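Local coordinates for uncharacterized protein (Bacteroides ovatus, PDB 4IRT) that is of unknown function but, as a putative neuraminidase with a BNR-repeat-like fold, may act on sialic-acid-containing glycans, at residues Q4-T16 with A396-N409. Sequence-based numbering, arbitrary orientation. Where two conformers were deposited one is given.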
loop_
_atom_site.group_PDB
_atom_site.type_symbol
_atom_site.label_atom_id
_atom_site.label_comp_id
_atom_site.label_asym_id
_atom_site.label_seq_id
_atom_site.Cartn_x
_atom_site.Cartn_y
_atom_site.Cartn_z
ATOM N N GLN A 4 16.863 11.442 13.238
ATOM C CA GLN A 4 15.573 10.820 12.775
ATOM C C GLN A 4 14.556 10.740 13.903
ATOM O O GLN A 4 14.659 9.864 14.786
ATOM C CB GLN A 4 15.812 9.414 12.204
ATOM C CG GLN A 4 16.684 9.379 10.948
ATOM C CD GLN A 4 16.033 10.062 9.745
ATOM O OE1 GLN A 4 14.838 10.364 9.758
ATOM N NE2 GLN A 4 16.827 10.319 8.704
ATOM N N HIS A 5 13.507 11.554 13.793
ATOM C CA HIS A 5 12.639 11.845 14.921
ATOM C C HIS A 5 11.426 10.920 15.018
ATOM O O HIS A 5 10.626 10.802 14.093
ATOM C CB HIS A 5 12.192 13.301 14.851
ATOM C CG HIS A 5 11.493 13.762 16.082
ATOM N ND1 HIS A 5 12.144 13.909 17.287
ATOM C CD2 HIS A 5 10.203 14.099 16.304
ATOM C CE1 HIS A 5 11.285 14.324 18.202
ATOM N NE2 HIS A 5 10.102 14.458 17.627
ATOM N N LEU A 6 11.297 10.276 16.160
ATOM C CA LEU A 6 10.207 9.355 16.412
ATOM C C LEU A 6 9.203 9.982 17.367
ATOM O O LEU A 6 9.568 10.480 18.434
ATOM C CB LEU A 6 10.744 8.080 17.050
ATOM C CG LEU A 6 11.572 7.095 16.225
ATOM C CD1 LEU A 6 12.220 6.098 17.198
ATOM C CD2 LEU A 6 10.732 6.393 15.196
ATOM N N VAL A 7 7.939 9.969 16.958
ATOM C CA VAL A 7 6.863 10.516 17.737
ATOM C C VAL A 7 6.030 9.349 18.281
ATOM O O VAL A 7 5.438 8.567 17.514
ATOM C CB VAL A 7 5.978 11.414 16.879
ATOM C CG1 VAL A 7 4.843 11.938 17.733
ATOM C CG2 VAL A 7 6.810 12.540 16.278
ATOM N N GLU A 8 6.020 9.186 19.591
ATOM C CA GLU A 8 5.229 8.112 20.173
ATOM C C GLU A 8 3.739 8.322 19.914
ATOM O O GLU A 8 3.226 9.460 20.012
ATOM C CB GLU A 8 5.469 8.012 21.661
ATOM C CG GLU A 8 6.812 7.449 22.054
ATOM C CD GLU A 8 6.925 7.200 23.554
ATOM O OE1 GLU A 8 6.063 7.675 24.303
ATOM O OE2 GLU A 8 7.879 6.527 23.974
ATOM N N VAL A 9 3.055 7.221 19.586
ATOM C CA VAL A 9 1.616 7.205 19.482
ATOM C C VAL A 9 1.017 6.414 20.649
ATOM O O VAL A 9 0.431 6.986 21.598
ATOM C CB VAL A 9 1.148 6.601 18.140
ATOM C CG1 VAL A 9 -0.368 6.611 18.078
ATOM C CG2 VAL A 9 1.754 7.335 16.968
ATOM N N GLY A 10 1.206 5.102 20.609
ATOM C CA GLY A 10 0.714 4.214 21.651
ATOM C C GLY A 10 1.085 2.770 21.348
ATOM O O GLY A 10 1.425 2.443 20.239
ATOM N N LYS A 11 1.003 1.905 22.345
ATOM C CA LYS A 11 1.339 0.512 22.143
ATOM C C LYS A 11 0.237 -0.176 21.352
ATOM O O LYS A 11 -0.953 0.127 21.528
ATOM C CB LYS A 11 1.567 -0.171 23.477
ATOM C CG LYS A 11 2.822 0.346 24.153
ATOM C CD LYS A 11 3.147 -0.371 25.444
ATOM C CE LYS A 11 4.527 0.067 25.950
ATOM N NZ LYS A 11 4.970 -0.628 27.207
ATOM N N GLY A 12 0.645 -1.101 20.499
ATOM C CA GLY A 12 -0.281 -1.831 19.647
ATOM C C GLY A 12 0.072 -3.286 19.571
ATOM O O GLY A 12 1.160 -3.687 19.970
ATOM N N TYR A 13 -0.866 -4.088 19.081
ATOM C CA TYR A 13 -0.622 -5.512 18.895
ATOM C C TYR A 13 0.650 -5.767 18.092
ATOM O O TYR A 13 0.819 -5.147 17.056
ATOM C CB TYR A 13 -1.776 -6.108 18.114
ATOM C CG TYR A 13 -1.808 -7.604 18.081
ATOM C CD1 TYR A 13 -2.094 -8.340 19.224
ATOM C CD2 TYR A 13 -1.592 -8.295 16.888
ATOM C CE1 TYR A 13 -2.138 -9.730 19.195
ATOM C CE2 TYR A 13 -1.643 -9.687 16.849
ATOM C CZ TYR A 13 -1.918 -10.391 18.005
ATOM O OH TYR A 13 -1.991 -11.760 17.954
ATOM N N SER A 14 1.496 -6.697 18.555
ATOM C CA SER A 14 2.756 -7.037 17.884
ATOM C C SER A 14 2.971 -8.524 17.604
ATOM O O SER A 14 4.028 -8.924 17.086
ATOM C CB SER A 14 3.953 -6.489 18.707
ATOM O OG SER A 14 3.993 -5.070 18.653
ATOM N N CYS A 15 1.998 -9.368 17.932
ATOM C CA CYS A 15 2.219 -10.811 17.802
ATOM C C CYS A 15 2.161 -11.293 16.350
ATOM O O CYS A 15 2.695 -12.364 16.032
ATOM C CB CYS A 15 1.217 -11.597 18.641
ATOM S SG CYS A 15 1.346 -11.319 20.430
ATOM N N THR A 16 1.477 -10.522 15.499
ATOM C CA THR A 16 1.533 -10.662 14.059
ATOM C C THR A 16 1.852 -9.288 13.456
ATOM O O THR A 16 1.887 -8.298 14.165
ATOM C CB THR A 16 0.194 -11.130 13.436
ATOM O OG1 THR A 16 -0.748 -10.044 13.495
ATOM C CG2 THR A 16 -0.355 -12.382 14.129
ATOM N N ALA A 396 4.046 -17.322 19.736
ATOM C CA ALA A 396 4.751 -16.475 20.716
ATOM C C ALA A 396 3.914 -15.240 21.054
ATOM O O ALA A 396 3.528 -14.441 20.184
ATOM C CB ALA A 396 6.123 -16.064 20.207
ATOM N N GLU A 397 3.599 -15.123 22.328
ATOM C CA GLU A 397 2.811 -14.029 22.809
ATOM C C GLU A 397 3.807 -13.012 23.304
ATOM O O GLU A 397 4.420 -13.211 24.341
ATOM C CB GLU A 397 1.897 -14.496 23.949
ATOM C CG GLU A 397 0.733 -15.382 23.518
ATOM C CD GLU A 397 -0.300 -14.632 22.699
ATOM O OE1 GLU A 397 -0.781 -13.578 23.175
ATOM O OE2 GLU A 397 -0.627 -15.096 21.581
ATOM N N ILE A 398 3.997 -11.934 22.561
ATOM C CA ILE A 398 4.840 -10.850 23.052
ATOM C C ILE A 398 4.000 -9.629 23.436
ATOM O O ILE A 398 2.863 -9.425 22.977
ATOM C CB ILE A 398 5.949 -10.471 22.049
ATOM C CG1 ILE A 398 5.349 -9.930 20.739
ATOM C CG2 ILE A 398 6.837 -11.687 21.784
ATOM C CD1 ILE A 398 6.367 -9.158 19.920
ATOM N N GLU A 399 4.593 -8.795 24.269
ATOM C CA GLU A 399 3.963 -7.567 24.699
ATOM C C GLU A 399 3.760 -6.630 23.540
ATOM O O GLU A 399 4.554 -6.613 22.598
ATOM C CB GLU A 399 4.804 -6.866 25.737
ATOM C CG GLU A 399 4.845 -7.572 27.063
ATOM C CD GLU A 399 5.373 -6.631 28.104
ATOM O OE1 GLU A 399 6.598 -6.495 28.169
ATOM O OE2 GLU A 399 4.541 -5.976 28.787
ATOM N N PRO A 400 2.674 -5.844 23.585
ATOM C CA PRO A 400 2.471 -4.902 22.518
ATOM C C PRO A 400 3.637 -3.877 22.509
ATOM O O PRO A 400 4.075 -3.426 23.576
ATOM C CB PRO A 400 1.110 -4.260 22.869
ATOM C CG PRO A 400 1.030 -4.382 24.364
ATOM C CD PRO A 400 1.667 -5.715 24.659
ATOM N N GLN A 401 4.142 -3.576 21.319
ATOM C CA GLN A 401 5.257 -2.649 21.113
ATOM C C GLN A 401 4.750 -1.257 20.689
ATOM O O GLN A 401 3.662 -1.093 20.069
ATOM C CB GLN A 401 6.259 -3.212 20.069
ATOM C CG GLN A 401 6.791 -4.615 20.401
ATOM C CD GLN A 401 7.606 -4.660 21.695
ATOM O OE1 GLN A 401 7.240 -5.341 22.706
ATOM N NE2 GLN A 401 8.660 -3.898 21.715
HETATM N N MSE A 402 5.536 -0.245 21.016
HETATM C CA MSE A 402 5.138 1.146 20.740
HETATM C C MSE A 402 5.014 1.385 19.269
HETATM O O MSE A 402 5.868 0.973 18.503
HETATM C CB MSE A 402 6.214 2.050 21.326
HETATM C CG MSE A 402 5.990 3.526 21.093
HETATM SE SE MSE A 402 4.383 4.182 21.941
HETATM C CE MSE A 402 5.001 3.996 23.790
ATOM N N ILE A 403 3.931 2.056 18.879
ATOM C CA ILE A 403 3.759 2.587 17.518
ATOM C C ILE A 403 4.274 4.023 17.522
ATOM O O ILE A 403 4.015 4.811 18.466
ATOM C CB ILE A 403 2.300 2.556 17.073
ATOM C CG1 ILE A 403 1.830 1.097 16.926
ATOM C CG2 ILE A 403 2.110 3.285 15.764
ATOM C CD1 ILE A 403 0.315 0.969 16.965
ATOM N N TYR A 404 5.061 4.335 16.507
ATOM C CA TYR A 404 5.565 5.702 16.295
ATOM C C TYR A 404 5.169 6.240 14.949
ATOM O O TYR A 404 4.975 5.468 13.986
ATOM C CB TYR A 404 7.081 5.706 16.285
ATOM C CG TYR A 404 7.747 5.082 17.485
ATOM C CD1 TYR A 404 8.035 3.727 17.515
ATOM C CD2 TYR A 404 8.125 5.858 18.570
ATOM C CE1 TYR A 404 8.661 3.157 18.623
ATOM C CE2 TYR A 404 8.762 5.312 19.674
ATOM C CZ TYR A 404 9.035 3.958 19.686
ATOM O OH TYR A 404 9.645 3.415 20.783
ATOM N N VAL A 405 5.123 7.564 14.834
ATOM C CA VAL A 405 5.278 8.160 13.523
ATOM C C VAL A 405 6.735 8.605 13.411
ATOM O O VAL A 405 7.228 9.406 14.233
ATOM C CB VAL A 405 4.299 9.328 13.302
ATOM C CG1 VAL A 405 4.603 10.022 11.984
ATOM C CG2 VAL A 405 2.871 8.828 13.349
ATOM N N LEU A 406 7.423 8.069 12.418
ATOM C CA LEU A 406 8.780 8.454 12.159
ATOM C C LEU A 406 8.764 9.595 11.151
ATOM O O LEU A 406 8.340 9.433 9.973
ATOM C CB LEU A 406 9.583 7.249 11.668
ATOM C CG LEU A 406 11.115 7.379 11.680
ATOM C CD1 LEU A 406 11.760 6.026 11.422
ATOM C CD2 LEU A 406 11.591 8.359 10.627
ATOM N N GLU A 407 9.194 10.755 11.631
ATOM C CA GLU A 407 9.243 11.971 10.827
ATOM C C GLU A 407 10.640 12.032 10.220
ATOM O O GLU A 407 11.624 12.295 10.905
ATOM C CB GLU A 407 8.964 13.189 11.711
ATOM C CG GLU A 407 7.636 13.112 12.457
ATOM C CD GLU A 407 7.297 14.367 13.260
ATOM O OE1 GLU A 407 8.226 15.028 13.795
ATOM O OE2 GLU A 407 6.094 14.688 13.353
ATOM N N THR A 408 10.728 11.762 8.936
ATOM C CA THR A 408 12.020 11.522 8.319
ATOM C C THR A 408 12.700 12.836 7.982
ATOM O O THR A 408 12.080 13.739 7.408
ATOM C CB THR A 408 11.901 10.729 7.014
ATOM O OG1 THR A 408 11.245 11.543 6.043
ATOM C CG2 THR A 408 11.140 9.431 7.220
ATOM N N ASN A 409 13.973 12.939 8.354
ATOM C CA ASN A 409 14.818 14.030 7.922
ATOM C C ASN A 409 15.425 13.632 6.562
ATOM O O ASN A 409 16.098 12.588 6.454
ATOM C CB ASN A 409 15.919 14.258 8.959
ATOM C CG ASN A 409 16.784 15.463 8.652
ATOM O OD1 ASN A 409 16.678 16.086 7.591
ATOM N ND2 ASN A 409 17.665 15.792 9.589
HETATM O O HOH W 1 8.944 3.992 23.249
HETATM O O HOH W 2 3.659 -3.479 26.805
HETATM O O HOH W 3 6.239 -2.526 24.860
HETATM O O HOH W 4 -2.236 -12.891 20.198
HETATM O O HOH W 5 1.264 -7.907 21.191
HETATM O O HOH W 6 4.521 -13.753 17.882
#
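Strands 5-12 and 401-407 pair antiparallel, joining the two ends of the chain at the outer edge of a sheet that strand 381-385 continues beyond 401-407. Reciprocal bonds between Val-7 and Val-405, both 2.9 Å from N to O, fix the register. It slips by one residue further on, where Val-9 N donates to Ile-403 O (2.8 Å) and Gly-10 O accepts from Ile-403 N (2.9 Å): a classic beta bulge, with Val-9 and Gly-10 both opposite Ile-403. Closure of a blade by the N-terminal strand is the "Velcro" arrangement familiar from beta-propellers, consistent with the clan of this family. Leu-6 CD1 lies 4.3 Å above the plane of the Tyr-404 ring and CG of selenomethionine Met-402 3.4 Å above it on the opposite face, both offset toward the rim. The Met-402 side chain bends at chi2 (63°) and chi3 (69°), bringing CE to 3.7 Å from Glu-8 CD, while a water joins Glu-8 OE2 to Tyr-404 OH. On the other face of the sheet Val-7 CG2 packs against the carboxylate of Glu-407, whose OE2 forms a salt bridge with Arg-51 on strand 45-52 of another sheet. Beyond Gly-12, Ser-14 OG accepts from Gln-401 N (3.1 Å, 149° at the hydrogen) and also hydrogen-bonds to His-386 O.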